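Local coordinates for chitin-binding domain 3 protein (Micromonospora aurantiaca ATCC 27029, PDB 5OPF) that probably uses a bound copper ion to cleave polysaccharides oxidatively, as expected of a bacterial lytic polysaccharide monooxygenase, at residues G141-A145 with S146-R150. Residues are numbered along the deposited sequence; the frame is centred on the assembly and turned at random.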
ATOM      1  N   GLY A 141      12.204 -10.733   7.482  1.00  9.60           N
ATOM      2  CA  GLY A 141      13.300 -10.003   8.088  1.00  9.79           C
ATOM      3  C   GLY A 141      14.279  -9.478   7.063  1.00  9.19           C
ATOM      4  O   GLY A 141      13.916  -9.150   5.930  1.00  9.43           O
ATOM      5  N   ASN A 142      15.546  -9.399   7.470  1.00  8.87           N
ATOM      6  CA  ASN A 142      16.555  -8.769   6.633  1.00  8.57           C
ATOM      7  C   ASN A 142      16.753  -9.599   5.376  1.00  8.41           C
ATOM      8  O   ASN A 142      17.124 -10.773   5.444  1.00  9.91           O
ATOM      9  CB  ASN A 142      17.861  -8.578   7.387  1.00 11.07           C
ATOM     10  CG  ASN A 142      18.794  -7.654   6.643  1.00 11.60           C
ATOM     11  OD1 ASN A 142      19.227  -7.976   5.539  1.00 12.35           O
ATOM     12  ND2 ASN A 142      19.042  -6.474   7.197  1.00 14.33           N
ATOM     13  N   THR A 143      16.496  -8.979   4.228  1.00  7.82           N
ATOM     14  CA  THR A 143      16.476  -9.665   2.939  1.00  8.20           C
ATOM     15  C   THR A 143      17.197  -8.792   1.927  1.00  7.86           C
ATOM     16  O   THR A 143      16.600  -7.912   1.290  1.00  7.96           O
ATOM     17  CB  THR A 143      15.039  -9.955   2.500  1.00  9.28           C
ATOM     18  OG1 THR A 143      14.318 -10.581   3.574  1.00  9.61           O
ATOM     19  CG2 THR A 143      15.019 -10.881   1.299  1.00 10.97           C
ATOM     20  N   PRO A 144      18.501  -8.993   1.770  1.00  8.67           N
ATOM     21  CA  PRO A 144      19.264  -8.210   0.797  1.00  9.17           C
ATOM     22  C   PRO A 144      18.742  -8.424  -0.617  1.00  9.51           C
ATOM     23  O   PRO A 144      18.153  -9.456  -0.945  1.00  9.27           O
ATOM     24  CB  PRO A 144      20.687  -8.762   0.951  1.00 11.33           C
ATOM     25  CG  PRO A 144      20.739  -9.277   2.355  1.00 11.52           C
ATOM     26  CD  PRO A 144      19.374  -9.868   2.574  1.00 10.21           C
ATOM     27  N   ALA A 145      18.993  -7.425  -1.473  1.00 10.23           N
ATOM     28  CA  ALA A 145      18.469  -7.446  -2.836  1.00  9.76           C
ATOM     29  C   ALA A 145      18.941  -8.665  -3.604  1.00 12.01           C
ATOM     30  O   ALA A 145      18.224  -9.157  -4.485  1.00 13.26           O
ATOM     31  CB  ALA A 145      18.906  -6.186  -3.581  1.00 12.64           C
ATOM     32  N   SER A 146      20.143  -9.153  -3.302  1.00 13.89           N
ATOM     33  CA  SER A 146      20.677 -10.305  -4.012  1.00 17.10           C
ATOM     34  C   SER A 146      19.756 -11.505  -3.909  1.00 16.69           C
ATOM     35  O   SER A 146      19.868 -12.424  -4.731  1.00 18.82           O
ATOM     36  CB  SER A 146      22.047 -10.677  -3.447  1.00 16.29           C
ATOM     37  OG  SER A 146      21.934 -10.995  -2.074  1.00 18.70           O
ATOM     38  N   GLN A 147      18.842 -11.511  -2.930  1.00 13.65           N
ATOM     39  CA  GLN A 147      17.946 -12.628  -2.668  1.00 13.54           C
ATOM     40  C   GLN A 147      16.534 -12.411  -3.199  1.00 14.05           C
ATOM     41  O   GLN A 147      15.707 -13.322  -3.121  1.00 13.78           O
ATOM     42  CB  GLN A 147      17.873 -12.882  -1.162  1.00 15.44           C
ATOM     43  CG  GLN A 147      19.255 -12.969  -0.511  1.00 19.17           C
ATOM     44  CD  GLN A 147      20.184 -13.957  -1.212  1.00 14.68           C
ATOM     45  OE1 GLN A 147      21.257 -13.593  -1.711  1.00 19.98           O
ATOM     46  NE2 GLN A 147      19.766 -15.215  -1.269  1.00 18.03           N
ATOM     47  N   TRP A 148      16.238 -11.235  -3.732  1.00  9.71           N
ATOM     48  CA  TRP A 148      14.968 -10.993  -4.382  1.00  9.10           C
ATOM     49  C   TRP A 148      14.999 -11.572  -5.798  1.00 10.26           C
ATOM     50  O   TRP A 148      16.063 -11.764  -6.415  1.00 13.20           O
ATOM     51  CB  TRP A 148      14.699  -9.492  -4.450  1.00  8.37           C
ATOM     52  CG  TRP A 148      14.476  -8.777  -3.140  1.00  7.48           C
ATOM     53  CD1 TRP A 148      15.209  -8.879  -1.993  1.00  7.39           C
ATOM     54  CD2 TRP A 148      13.473  -7.794  -2.887  1.00  6.90           C
ATOM     55  NE1 TRP A 148      14.709  -8.024  -1.034  1.00  7.88           N
ATOM     56  CE2 TRP A 148      13.646  -7.340  -1.563  1.00  6.69           C
ATOM     57  CE3 TRP A 148      12.442  -7.241  -3.663  1.00  6.95           C
ATOM     58  CZ2 TRP A 148      12.822  -6.369  -0.995  1.00  7.87           C
ATOM     59  CZ3 TRP A 148      11.627  -6.284  -3.105  1.00  7.34           C
ATOM     60  CH2 TRP A 148      11.819  -5.853  -1.785  1.00  7.58           C
ATOM     61  N   THR A 149      13.811 -11.808  -6.330  1.00 10.28           N
ATOM     62  CA  THR A 149      13.653 -12.426  -7.635  1.00 11.58           C
ATOM     63  C   THR A 149      13.883 -11.392  -8.733  1.00 11.91           C
ATOM     64  O   THR A 149      13.359 -10.275  -8.678  1.00 11.10           O
ATOM     65  CB  THR A 149      12.240 -13.004  -7.710  1.00 11.71           C
ATOM     66  OG1 THR A 149      12.090 -13.947  -6.638  1.00 11.74           O
ATOM     67  CG2 THR A 149      11.969 -13.678  -9.053  1.00 13.31           C
ATOM     68  N   ARG A 150      14.664 -11.765  -9.737  1.00 13.44           N
ATOM     69  CA  ARG A 150      14.947 -10.858 -10.838  1.00 14.23           C
ATOM     70  C   ARG A 150      13.683 -10.560 -11.634  1.00 14.34           C
ATOM     71  O   ARG A 150      12.905 -11.462 -11.968  1.00 14.89           O
ATOM     72  CB  ARG A 150      16.005 -11.486 -11.751  1.00 16.31           C
ATOM     73  CG  ARG A 150      16.291 -10.721 -13.029  1.00 20.37           C
ATOM     74  CD  ARG A 150      17.338 -11.443 -13.862  1.00 26.70           C
ATOM     75  NE  ARG A 150      17.202 -11.182 -15.295  1.00 31.33           N
ATOM     76  CZ  ARG A 150      17.930 -11.780 -16.233  1.00 32.48           C
ATOM     77  NH1 ARG A 150      18.846 -12.678 -15.894  1.00 34.57           N
ATOM     78  NH2 ARG A 150      17.743 -11.487 -17.515  1.00 35.98           N
TER
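Pro144 and Gln147 close one turn of 3-10 helix, Gln147 N giving its hydrogen to Pro144 O at 2.9 Å; a second i to i+3 bond follows directly, Trp148 N to Ala145 O at 3.0 Å. Proline suits the position just before the turn, whose bonds do not need its missing N-H. The loop carries the chain from strand 134-140 of one sheet across to strand 149-151 of the other, in the immunoglobulin-like (fibronectin type III-like) β-sandwich of these monooxygenases. With CG beside its own backbone N (chi1 -66°), the Trp148 indole folds back along the loop, and NE1 donates to Thr143 O at 3.0 Å, the acceptor near the ring plane, the N-H...O angle 152°, and the donor approaching from above the Thr143 carbonyl plane. This satisfies the one polar atom of a buried indole, whose hydrocarbon meets both sheets, Ile113 on one, Phe102 and Val155 on the other. Thr143 CG2 lies 3.7 Å from Trp148 NE1, the side chains crossing at roughly a right angle, while Thr143 OG1 binds Gly141 O at 2.8 Å. On the solvent side, Ser146 OG donates to Gln147 OE1 at 2.7 Å, meeting a lone pair within the plane of the amide C=O; the bend in the Gln147 chain (chi2 -52°) brings its amide back to the serine.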